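Local structure of L-2,4-diaminobutyric acid acetyltransferase (Geobacillus sp., 6SLL) at residues A26-R31 / C61-H66; D43-Y48 / V88-V93; L136-A141 / I146-T151. The protein catalyses the acetylation of L-2,4-diaminobutyric acid with acetyl coenzyme A, a step in the biosynthesis of the chemical chaperone ectoine. All blocks are in the same frame, centred on the assembly; numbering follows the deposited sequence. Where two conformers were deposited one is given.

Contact 1. Residues A26-R31 / C61-H66; sequences ARDGTR and CMIAEH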
loop_
_atom_site.group_PDB
_atom_site.type_symbol
_atom_site.label_atom_id
_atom_site.label_comp_id
_atom_site.label_asym_id
_atom_site.label_seq_id
_atom_site.Cartn_x
_atom_site.Cartn_y
_atom_site.Cartn_z
ATOM N N ALA B 26 -1.218 13.481 3.314
ATOM C CA ALA B 26 -0.254 13.229 2.225
ATOM C C ALA B 26 1.069 13.953 2.438
ATOM O O ALA B 26 2.148 13.414 2.174
ATOM C CB ALA B 26 -0.865 13.553 0.895
ATOM N N ARG B 27 0.967 15.211 2.937
ATOM C CA ARG B 27 2.180 16.011 3.159
ATOM C C ARG B 27 3.159 15.417 4.191
ATOM O O ARG B 27 4.279 15.915 4.222
ATOM C CB ARG B 27 1.818 17.431 3.451
ATOM C CG ARG B 27 1.076 17.624 4.839
ATOM C CD ARG B 27 0.662 19.084 5.098
ATOM N NE ARG B 27 0.202 19.235 6.501
ATOM C CZ ARG B 27 -0.166 20.446 6.917
ATOM N NH1 ARG B 27 -0.136 21.422 6.044
ATOM N NH2 ARG B 27 -0.614 20.680 8.131
ATOM N N ASP B 28 2.666 14.509 5.035
ATOM C CA ASP B 28 3.537 13.856 5.981
ATOM C C ASP B 28 4.479 12.775 5.340
ATOM O O ASP B 28 5.280 12.187 6.033
ATOM C CB ASP B 28 2.749 13.240 7.072
ATOM C CG ASP B 28 2.031 14.234 7.920
ATOM O OD1 ASP B 28 2.614 15.255 8.347
ATOM O OD2 ASP B 28 0.836 13.973 8.194
ATOM N N GLY B 29 4.235 12.501 4.034
ATOM C CA GLY B 29 4.878 11.326 3.461
ATOM C C GLY B 29 6.397 11.330 3.582
ATOM O O GLY B 29 6.970 10.286 3.973
ATOM N N THR B 30 7.061 12.472 3.270
ATOM C CA THR B 30 8.498 12.491 3.424
ATOM C C THR B 30 8.987 12.245 4.806
ATOM O O THR B 30 9.935 11.512 5.052
ATOM C CB THR B 30 9.053 13.786 2.781
ATOM O OG1 THR B 30 9.086 13.591 1.362
ATOM C CG2 THR B 30 10.418 14.123 3.297
ATOM N N ARG B 31 8.364 12.941 5.799
ATOM C CA ARG B 31 8.843 12.796 7.164
ATOM C C ARG B 31 8.582 11.412 7.715
ATOM O O ARG B 31 9.351 10.854 8.510
ATOM C CB ARG B 31 8.267 13.861 8.078
ATOM C CG ARG B 31 8.864 15.239 7.823
ATOM C CD ARG B 31 8.577 16.360 8.886
ATOM N NE ARG B 31 7.258 16.565 9.137
ATOM C CZ ARG B 31 6.789 16.957 10.286
ATOM N NH1 ARG B 31 7.405 17.040 11.518
ATOM N NH2 ARG B 31 5.484 17.185 10.289
ATOM N N CYS B 61 -4.681 5.159 9.800
ATOM C CA CYS B 61 -3.266 5.288 10.143
ATOM C C CYS B 61 -3.127 6.276 11.292
ATOM O O CYS B 61 -4.064 7.051 11.595
ATOM C CB CYS B 61 -2.450 5.791 8.929
ATOM S SG CYS B 61 -2.387 4.658 7.544
ATOM N N MET B 62 -1.965 6.342 11.899
ATOM C CA MET B 62 -1.708 7.179 13.073
ATOM C C MET B 62 -0.297 7.765 12.993
ATOM O O MET B 62 0.639 7.073 12.524
ATOM C CB MET B 62 -1.767 6.271 14.359
ATOM C CG MET B 62 -1.736 6.868 15.648
ATOM S SD MET B 62 -3.021 8.240 15.865
ATOM C CE MET B 62 -4.298 7.062 15.620
ATOM N N ILE B 63 -0.182 9.017 13.438
ATOM C CA ILE B 63 1.117 9.684 13.709
ATOM C C ILE B 63 1.202 10.121 15.127
ATOM O O ILE B 63 0.199 10.529 15.716
ATOM C CB ILE B 63 1.240 10.953 12.760
ATOM C CG1 ILE B 63 1.821 10.487 11.380
ATOM C CG2 ILE B 63 2.079 12.095 13.360
ATOM C CD1 ILE B 63 2.038 11.540 10.398
ATOM N N ALA B 64 2.410 10.044 15.669
ATOM C CA ALA B 64 2.758 10.667 16.940
ATOM C C ALA B 64 3.801 11.702 16.716
ATOM O O ALA B 64 4.781 11.504 15.989
ATOM C CB ALA B 64 3.308 9.609 17.907
ATOM N N GLU B 65 3.586 12.892 17.332
ATOM C CA GLU B 65 4.523 14.010 17.215
ATOM C C GLU B 65 4.931 14.499 18.602
ATOM O O GLU B 65 4.089 14.497 19.519
ATOM C CB GLU B 65 3.927 15.165 16.502
ATOM C CG GLU B 65 3.884 14.924 15.073
ATOM C CD GLU B 65 2.998 15.954 14.265
ATOM O OE1 GLU B 65 1.974 16.298 14.740
ATOM O OE2 GLU B 65 3.425 16.422 13.231
ATOM N N HIS B 66 6.159 14.906 18.732
ATOM C CA HIS B 66 6.662 15.458 20.014
ATOM C C HIS B 66 7.514 16.653 19.675
ATOM O O HIS B 66 8.481 16.537 18.914
ATOM C CB HIS B 66 7.425 14.413 20.763
ATOM C CG HIS B 66 7.972 14.952 22.097
ATOM N ND1 HIS B 66 9.300 15.151 22.274
ATOM C CD2 HIS B 66 7.362 15.265 23.247
ATOM C CE1 HIS B 66 9.463 15.664 23.484
ATOM N NE2 HIS B 66 8.316 15.680 24.100
#

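Contact 2. Residues D43-Y48 / V88-V93; sequences DLNSPY and VWQVAV. With DAB (2,4-diaminobutyric acid), chain G; COA (coenzyme A), chain F; DAB (2,4-diaminobutyric acid), chain D.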
loop_
_atom_site.group_PDB
_atom_site.type_symbol
_atom_site.label_atom_id
_atom_site.label_comp_id
_atom_site.label_asym_id
_atom_site.label_seq_id
_atom_site.Cartn_x
_atom_site.Cartn_y
_atom_site.Cartn_z
ATOM N N ASP B 43 11.153 -2.556 6.424
ATOM C CA ASP B 43 11.471 -2.496 4.979
ATOM C C ASP B 43 10.914 -1.204 4.346
ATOM O O ASP B 43 9.685 -0.967 4.250
ATOM C CB ASP B 43 10.905 -3.646 4.277
ATOM C CG ASP B 43 11.374 -5.018 4.800
ATOM O OD1 ASP B 43 12.544 -5.105 5.160
ATOM O OD2 ASP B 43 10.520 -5.906 4.809
ATOM N N LEU B 44 11.832 -0.444 3.853
ATOM C CA LEU B 44 11.542 0.925 3.407
ATOM C C LEU B 44 10.816 0.925 2.090
ATOM O O LEU B 44 11.333 0.409 1.078
ATOM C CB LEU B 44 12.881 1.667 3.300
ATOM C CG LEU B 44 12.690 3.187 2.985
ATOM C CD1 LEU B 44 11.913 3.889 4.083
ATOM C CD2 LEU B 44 14.105 3.781 2.866
ATOM N N ASN B 45 9.631 1.522 2.048
ATOM C CA ASN B 45 8.926 1.783 0.797
ATOM C C ASN B 45 9.280 3.131 0.276
ATOM O O ASN B 45 10.057 3.887 0.848
ATOM C CB ASN B 45 7.390 1.632 1.024
ATOM C CG ASN B 45 7.113 0.236 1.516
ATOM O OD1 ASN B 45 7.280 -0.744 0.730
ATOM N ND2 ASN B 45 6.749 0.034 2.748
ATOM N N SER B 46 8.758 3.445 -0.938
ATOM C CA SER B 46 9.051 4.731 -1.550
ATOM C C SER B 46 8.387 5.858 -0.794
ATOM O O SER B 46 7.367 5.675 -0.127
ATOM C CB SER B 46 8.584 4.777 -3.000
ATOM O OG SER B 46 7.180 4.741 -3.099
ATOM N N PRO B 47 8.925 7.118 -0.895
ATOM C CA PRO B 47 8.226 8.265 -0.325
ATOM C C PRO B 47 6.782 8.325 -0.823
ATOM O O PRO B 47 5.874 8.633 -0.048
ATOM C CB PRO B 47 9.105 9.428 -0.725
ATOM C CG PRO B 47 10.488 8.806 -0.849
ATOM C CD PRO B 47 10.271 7.460 -1.386
ATOM N N TYR B 48 6.598 8.091 -2.103
ATOM C CA TYR B 48 5.250 8.127 -2.711
ATOM C C TYR B 48 4.305 7.196 -1.952
ATOM O O TYR B 48 3.138 7.557 -1.761
ATOM C CB TYR B 48 5.375 7.723 -4.194
ATOM C CG TYR B 48 4.121 7.882 -4.991
ATOM C CD1 TYR B 48 3.167 6.863 -5.004
ATOM C CD2 TYR B 48 3.878 8.970 -5.776
ATOM C CE1 TYR B 48 2.047 6.967 -5.756
ATOM C CE2 TYR B 48 2.753 9.118 -6.527
ATOM C CZ TYR B 48 1.819 8.116 -6.569
ATOM O OH TYR B 48 0.687 8.158 -7.335
ATOM N N VAL B 88 -2.318 -4.414 10.097
ATOM C CA VAL B 88 -1.376 -3.429 10.559
ATOM C C VAL B 88 -0.076 -3.686 9.849
ATOM O O VAL B 88 0.521 -4.806 9.972
ATOM C CB VAL B 88 -1.208 -3.393 12.067
ATOM C CG1 VAL B 88 -0.130 -2.437 12.465
ATOM C CG2 VAL B 88 -2.533 -3.073 12.734
ATOM N N TRP B 89 0.394 -2.745 9.030
ATOM C CA TRP B 89 1.515 -2.889 8.130
ATOM C C TRP B 89 2.800 -2.530 8.795
ATOM O O TRP B 89 3.653 -3.427 9.012
ATOM C CB TRP B 89 1.224 -2.103 6.856
ATOM C CG TRP B 89 2.242 -2.201 5.769
ATOM C CD1 TRP B 89 3.439 -2.895 5.746
ATOM C CD2 TRP B 89 2.132 -1.555 4.492
ATOM N NE1 TRP B 89 4.033 -2.664 4.543
ATOM C CE2 TRP B 89 3.276 -1.839 3.766
ATOM C CE3 TRP B 89 1.166 -0.751 3.936
ATOM C CZ2 TRP B 89 3.478 -1.387 2.479
ATOM C CZ3 TRP B 89 1.345 -0.300 2.620
ATOM C CH2 TRP B 89 2.507 -0.614 1.939
ATOM N N GLN B 90 3.037 -1.262 9.159
ATOM C CA GLN B 90 4.298 -0.862 9.813
ATOM C C GLN B 90 3.976 -0.072 11.076
ATOM O O GLN B 90 3.117 0.826 11.047
ATOM C CB GLN B 90 5.184 -0.029 8.863
ATOM C CG GLN B 90 5.660 -0.840 7.671
ATOM C CD GLN B 90 6.589 -0.109 6.751
ATOM O OE1 GLN B 90 6.269 0.969 6.263
ATOM N NE2 GLN B 90 7.746 -0.679 6.518
ATOM N N VAL B 91 4.714 -0.368 12.128
ATOM C CA VAL B 91 4.720 0.413 13.361
ATOM C C VAL B 91 6.120 0.872 13.619
ATOM O O VAL B 91 7.011 -0.014 13.727
ATOM C CB VAL B 91 4.134 -0.374 14.552
ATOM C CG1 VAL B 91 4.085 0.461 15.784
ATOM C CG2 VAL B 91 2.847 -1.092 14.259
ATOM N N ALA B 92 6.338 2.142 13.793
ATOM C CA ALA B 92 7.703 2.672 14.049
ATOM C C ALA B 92 7.639 3.746 15.120
ATOM O O ALA B 92 6.755 4.613 15.043
ATOM C CB ALA B 92 8.252 3.301 12.758
ATOM N N VAL B 93 8.618 3.720 16.026
ATOM C CA VAL B 93 8.823 4.846 16.935
ATOM C C VAL B 93 10.310 5.183 16.823
ATOM O O VAL B 93 11.201 4.307 16.824
ATOM C CB VAL B 93 8.397 4.469 18.365
ATOM C CG1 VAL B 93 8.835 5.504 19.396
ATOM C CG2 VAL B 93 6.879 4.253 18.432
HETATM N N DAB G . 8.899 -6.022 7.608
HETATM C CA DAB G . 7.566 -5.615 7.070
HETATM C C DAB G . 7.630 -4.135 6.759
HETATM O O DAB G . 6.721 -3.701 6.060
HETATM C CB DAB G . 6.436 -5.939 8.053
HETATM C CG DAB G . 6.418 -5.122 9.306
HETATM N ND DAB G . 5.262 -5.544 10.152
HETATM O OXT DAB G . 8.530 -3.442 7.218
HETATM N N1A COA F . 12.735 -3.911 25.879
HETATM C C2A COA F . 11.741 -4.510 26.551
HETATM N N3A COA F . 10.426 -4.334 26.406
HETATM C C4A COA F . 10.128 -3.387 25.473
HETATM C C5A COA F . 11.080 -2.734 24.701
HETATM C C6A COA F . 12.449 -3.006 24.901
HETATM N N6A COA F . 13.433 -2.433 24.273
HETATM N N7A COA F . 10.422 -1.805 23.906
HETATM C C8A COA F . 9.128 -1.972 24.131
HETATM N N9A COA F . 8.927 -2.949 25.050
HETATM C C1B COA F . 7.685 -3.410 25.496
HETATM C C2B COA F . 7.045 -2.477 26.532
HETATM O O2B COA F . 7.489 -2.769 27.814
HETATM C C3B COA F . 5.584 -2.709 26.197
HETATM O O3B COA F . 5.232 -4.064 26.706
HETATM P P3B COA F . 4.370 -4.248 28.070
HETATM O O7A COA F . 2.999 -3.764 27.549
HETATM O O8A COA F . 4.582 -5.722 28.451
HETATM O O9A COA F . 4.614 -2.988 29.046
HETATM C C4B COA F . 5.596 -2.871 24.701
HETATM O O4B COA F . 6.836 -3.433 24.348
HETATM C C5B COA F . 5.205 -1.549 24.035
HETATM O O5B COA F . 6.089 -0.494 24.485
HETATM P P1A COA F . 6.051 0.979 23.887
HETATM O O1A COA F . 6.849 1.839 24.782
HETATM O O2A COA F . 4.668 1.377 23.537
HETATM O O3A COA F . 6.886 0.715 22.533
HETATM P P2A COA F . 7.726 1.817 21.707
HETATM O O4A COA F . 6.986 3.097 21.647
HETATM O O5A COA F . 9.123 1.852 22.239
HETATM O O6A COA F . 7.703 1.208 20.273
HETATM C CBP COA F . 8.389 -0.351 18.570
HETATM C CCP COA F . 7.882 -0.198 19.980
HETATM C CDP COA F . 8.332 -1.866 18.210
HETATM C CEP COA F . 7.521 0.417 17.640
HETATM C CAP COA F . 9.854 0.197 18.560
HETATM O OAP COA F . 10.666 -0.684 19.382
HETATM C C9P COA F . 10.496 0.322 17.222
HETATM O O9P COA F . 10.128 1.113 16.336
HETATM N N8P COA F . 11.546 -0.526 17.059
HETATM C C7P COA F . 12.377 -0.659 15.966
HETATM C C6P COA F . 13.867 -1.097 16.409
HETATM C C5P COA F . 13.991 -2.554 16.706
HETATM O O5P COA F . 13.136 -3.091 17.494
HETATM N N4P COA F . 14.946 -3.177 16.297
HETATM C C3P COA F . 15.178 -4.653 16.591
HETATM C C2P COA F . 16.496 -5.145 15.612
HETATM S S1P COA F . 17.945 -4.495 16.387
HETATM N N DAB D . 5.835 7.369 -9.575
HETATM C CA DAB D . 4.762 6.729 -8.777
HETATM C C DAB D . 5.153 5.289 -8.441
HETATM O O DAB D . 6.006 4.746 -9.154
HETATM C CB DAB D . 3.370 6.862 -9.371
HETATM C CG DAB D . 3.198 6.046 -10.566
HETATM N ND DAB D . 1.803 6.297 -11.107
HETATM O OXT DAB D . 4.505 4.752 -7.553
HETATM O O HOH W 1 6.904 -2.743 3.613
#

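Contact 3. Residues L136-A141 / I146-T151; sequences LFLGYA and IPSTVT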
loop_
_atom_site.group_PDB
_atom_site.type_symbol
_atom_site.label_atom_id
_atom_site.label_comp_id
_atom_site.label_asym_id
_atom_site.label_seq_id
_atom_site.Cartn_x
_atom_site.Cartn_y
_atom_site.Cartn_z
ATOM N N LEU B 136 4.587 -5.569 21.848
ATOM C CA LEU B 136 3.512 -4.604 21.608
ATOM C C LEU B 136 2.227 -5.341 21.331
ATOM O O LEU B 136 1.154 -5.089 21.916
ATOM C CB LEU B 136 3.891 -3.729 20.456
ATOM C CG LEU B 136 2.791 -2.797 19.980
ATOM C CD1 LEU B 136 2.435 -1.763 21.023
ATOM C CD2 LEU B 136 3.277 -2.147 18.701
ATOM N N PHE B 137 2.267 -6.275 20.327
ATOM C CA PHE B 137 1.032 -6.868 19.853
ATOM C C PHE B 137 0.532 -7.943 20.851
ATOM O O PHE B 137 -0.685 -8.015 21.094
ATOM C CB PHE B 137 1.197 -7.469 18.476
ATOM C CG PHE B 137 1.233 -6.393 17.438
ATOM C CD1 PHE B 137 0.051 -5.775 17.023
ATOM C CD2 PHE B 137 2.392 -6.032 16.848
ATOM C CE1 PHE B 137 0.038 -4.808 16.113
ATOM C CE2 PHE B 137 2.400 -5.021 15.867
ATOM C CZ PHE B 137 1.229 -4.422 15.549
ATOM N N LEU B 138 1.431 -8.795 21.380
ATOM C CA LEU B 138 0.956 -9.768 22.301
ATOM C C LEU B 138 0.515 -9.173 23.615
ATOM O O LEU B 138 -0.523 -9.594 24.183
ATOM C CB LEU B 138 1.976 -10.831 22.565
ATOM C CG LEU B 138 2.394 -11.667 21.349
ATOM C CD1 LEU B 138 3.500 -12.640 21.739
ATOM C CD2 LEU B 138 1.176 -12.441 20.781
ATOM N N GLY B 139 1.137 -8.098 24.026
ATOM C CA GLY B 139 0.671 -7.313 25.223
ATOM C C GLY B 139 -0.663 -6.693 25.028
ATOM O O GLY B 139 -1.523 -6.632 25.914
ATOM N N TYR B 140 -0.938 -6.135 23.843
ATOM C CA TYR B 140 -2.268 -5.589 23.532
ATOM C C TYR B 140 -3.318 -6.661 23.660
ATOM O O TYR B 140 -4.385 -6.424 24.311
ATOM C CB TYR B 140 -2.213 -4.989 22.109
ATOM C CG TYR B 140 -3.490 -4.305 21.699
ATOM C CD1 TYR B 140 -3.852 -3.128 22.262
ATOM C CD2 TYR B 140 -4.276 -4.801 20.772
ATOM C CE1 TYR B 140 -4.992 -2.482 21.889
ATOM C CE2 TYR B 140 -5.468 -4.226 20.440
ATOM C CZ TYR B 140 -5.880 -3.028 21.011
ATOM O OH TYR B 140 -7.063 -2.472 20.619
ATOM N N ALA B 141 -3.102 -7.814 23.108
ATOM C CA ALA B 141 -4.070 -8.866 23.211
ATOM C C ALA B 141 -4.269 -9.308 24.703
ATOM O O ALA B 141 -5.368 -9.460 25.187
ATOM C CB ALA B 141 -3.681 -10.029 22.358
ATOM N N ILE B 146 -7.940 -11.005 24.888
ATOM C CA ILE B 146 -8.302 -11.476 23.565
ATOM C C ILE B 146 -7.266 -12.495 23.071
ATOM O O ILE B 146 -6.059 -12.250 23.319
ATOM C CB ILE B 146 -8.411 -10.164 22.621
ATOM C CG1 ILE B 146 -9.466 -9.163 23.133
ATOM C CG2 ILE B 146 -8.513 -10.658 21.200
ATOM C CD1 ILE B 146 -10.876 -9.705 23.204
ATOM N N PRO B 147 -7.717 -13.544 22.357
ATOM C CA PRO B 147 -6.749 -14.503 21.799
ATOM C C PRO B 147 -5.803 -13.950 20.732
ATOM O O PRO B 147 -6.172 -13.036 20.013
ATOM C CB PRO B 147 -7.619 -15.660 21.200
ATOM C CG PRO B 147 -8.933 -15.404 21.796
ATOM C CD PRO B 147 -9.094 -13.962 22.155
ATOM N N SER B 148 -4.677 -14.613 20.611
ATOM C CA SER B 148 -3.761 -14.394 19.537
ATOM C C SER B 148 -3.300 -15.742 19.005
ATOM O O SER B 148 -3.180 -16.735 19.766
ATOM C CB SER B 148 -2.483 -13.573 19.898
ATOM O OG SER B 148 -1.880 -14.102 21.045
ATOM N N THR B 149 -3.075 -15.877 17.699
ATOM C CA THR B 149 -2.565 -17.028 17.095
ATOM C C THR B 149 -1.469 -16.620 16.063
ATOM O O THR B 149 -1.633 -15.575 15.452
ATOM C CB THR B 149 -3.640 -17.835 16.408
ATOM O OG1 THR B 149 -4.170 -17.191 15.285
ATOM C CG2 THR B 149 -4.745 -18.185 17.222
ATOM N N VAL B 150 -0.584 -17.509 15.773
ATOM C CA VAL B 150 0.566 -17.242 14.861
ATOM C C VAL B 150 0.485 -18.305 13.761
ATOM O O VAL B 150 0.400 -19.511 14.067
ATOM C CB VAL B 150 1.919 -17.069 15.576
ATOM C CG1 VAL B 150 2.987 -16.710 14.602
ATOM C CG2 VAL B 150 1.962 -15.998 16.726
ATOM N N THR B 151 0.435 -17.967 12.473
ATOM C CA THR B 151 0.574 -18.895 11.324
ATOM C C THR B 151 1.759 -18.417 10.493
ATOM O O THR B 151 2.470 -17.475 10.815
ATOM C CB THR B 151 -0.698 -18.922 10.527
ATOM O OG1 THR B 151 -1.086 -17.618 10.091
ATOM C CG2 THR B 151 -1.796 -19.617 11.280
#

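Contact 1. Residues A26-R31 / C61-H66
With chi1 at -65° the carboxylate of D28 swings beside its own backbone N and over the tip of I63, whose CG1 branch runs straight on from chi1 -85° through a trans chi2 to meet it. The terminal methyl does the touching: I63 CD1 lies 3.5 Å from D28 OD2 and 3.7 Å from D28 CG, with D28 CB also close, so an aliphatic tip abuts both the stem and one oxygen of a buried acid. One turn further on, R31 bends at chi3 and approaches the extended side chain of E65 at about a right angle. R31 NH2 stands 3.7 Å from E65 OE2, a long salt bridge with the guanidinium and carboxylate planes 45° apart, and a still longer one, within 26-31, joins R31 NH2 to D28 OD1 at 4.0 Å. These side chains join the region where helix 29-39 begins to strand 62-66, next to edge strand 20-22 of the GNAT-fold sheet; I70 of strand 69-78 touches all four. D28 OD1 and E65 OE2 are 5.1 Å apart; R31 placed near both probably offsets their like charges. R22 of strand 20-22 bridges D28 OD2 through NH1 and E65 OE1 through NE, and E25 N also donates to D28 OD2. Turned away from the strand, T30 OG1 is hydrogen-bonded to M158 O of the second subunit.

Contact 2. Residues D43-Y48 / V88-V93
The extended side chain of Q90 points its amide at the 43-48 loop, where NE2 donates to D43 O at 3.0 Å. This bond is bent, 133° at the hydrogen, and the donor stands above the carbonyl plane; the same NE2 makes a straighter bond to OXT of the bound diaminobutyrate, 163° at the hydrogen. N45 reaches toward W89 from the opposite direction, its ND2 3.6 Å from W89 CZ2 and its amide turned 62° from the indole. Y50 OH is bonded to both Q90 OE1 and N45 ND2, and N45 OD1 is hydrogen-bonded to S46 OG of the second subunit. Strand 85-93 is the central strand of the GNAT fold that contacts both bound ligands: W89 O accepts from the substrate ND at 2.9 Å, while V93 N donates to coenzyme A O9P at 3.0 Å. D43 N also holds the substrate carboxylate, through OXT. A water bonded to N45 ND2 and W89 NE1 donates to the other carboxylate oxygen. D43 OD2 takes the alpha-amino group and a second donor, H165 NE2. One face of the Y48 ring is covered by the diaminobutyrate bound in the second subunit's site, whose CB is 3.4 Å from Y48 CZ.

Contact 3. Residues L136-A141 / I146-T151
A short helix-to-strand turn brings this contact about: A141, in the last part of helix 131-144, meets I146 and S148 as the chain passes from the helix into strand 148-154, an edge strand of the GNAT-fold sheet, next to strand 168-173. The backbone makes the polar link, I146 N donating to A141 O at 3.0 Å and almost straight, 178° at the hydrogen, although the donor is tilted from the carbonyl plane. This is an i+5 to i bond running from the loop back into the helix. Beside it A141 CB rests 3.4 Å from I146 O, so the small methyl sits against the carbonyl of the departing chain while its other neighbours include I173 of strand 168-173. L138, one turn earlier, reaches S148 through a single branch in a van der Waals contact: L138 CD2 comes 3.5 Å from S148 OG and 3.9 Å from S148 CB. The serine hydroxyl is brought there by chi1 of 50°, which sets OG between the backbone N and the carbonyl carbon. With one hydrogen bond and a few van der Waals contacts, two of them methyl against oxygen, the direction of the exit from the helix is probably set mainly by the backbone bond.

How the contacts relate
All three contacts reach the same mixed sheet of the GNAT fold. Contacts 1 and 2 lie close together, centres 11 Å apart, without touching, and cross along the chain: helices 29-39 and 47-56 come first, then strands 62-66 and 85-93. Both also touch the second subunit, placing them near the dimer interface. Contact 3 follows in series, 26 Å from contact 1 and 21 Å from contact 2 between centres, on the opposite side of the chain's centre. Contacts 2 and 3 nevertheless touch, since F137 packs on V88 and V91, and L136 on V91. Helix 131-144 thereby backs the strand that binds substrate and cofactor, and L136 itself belongs to the coenzyme A pocket.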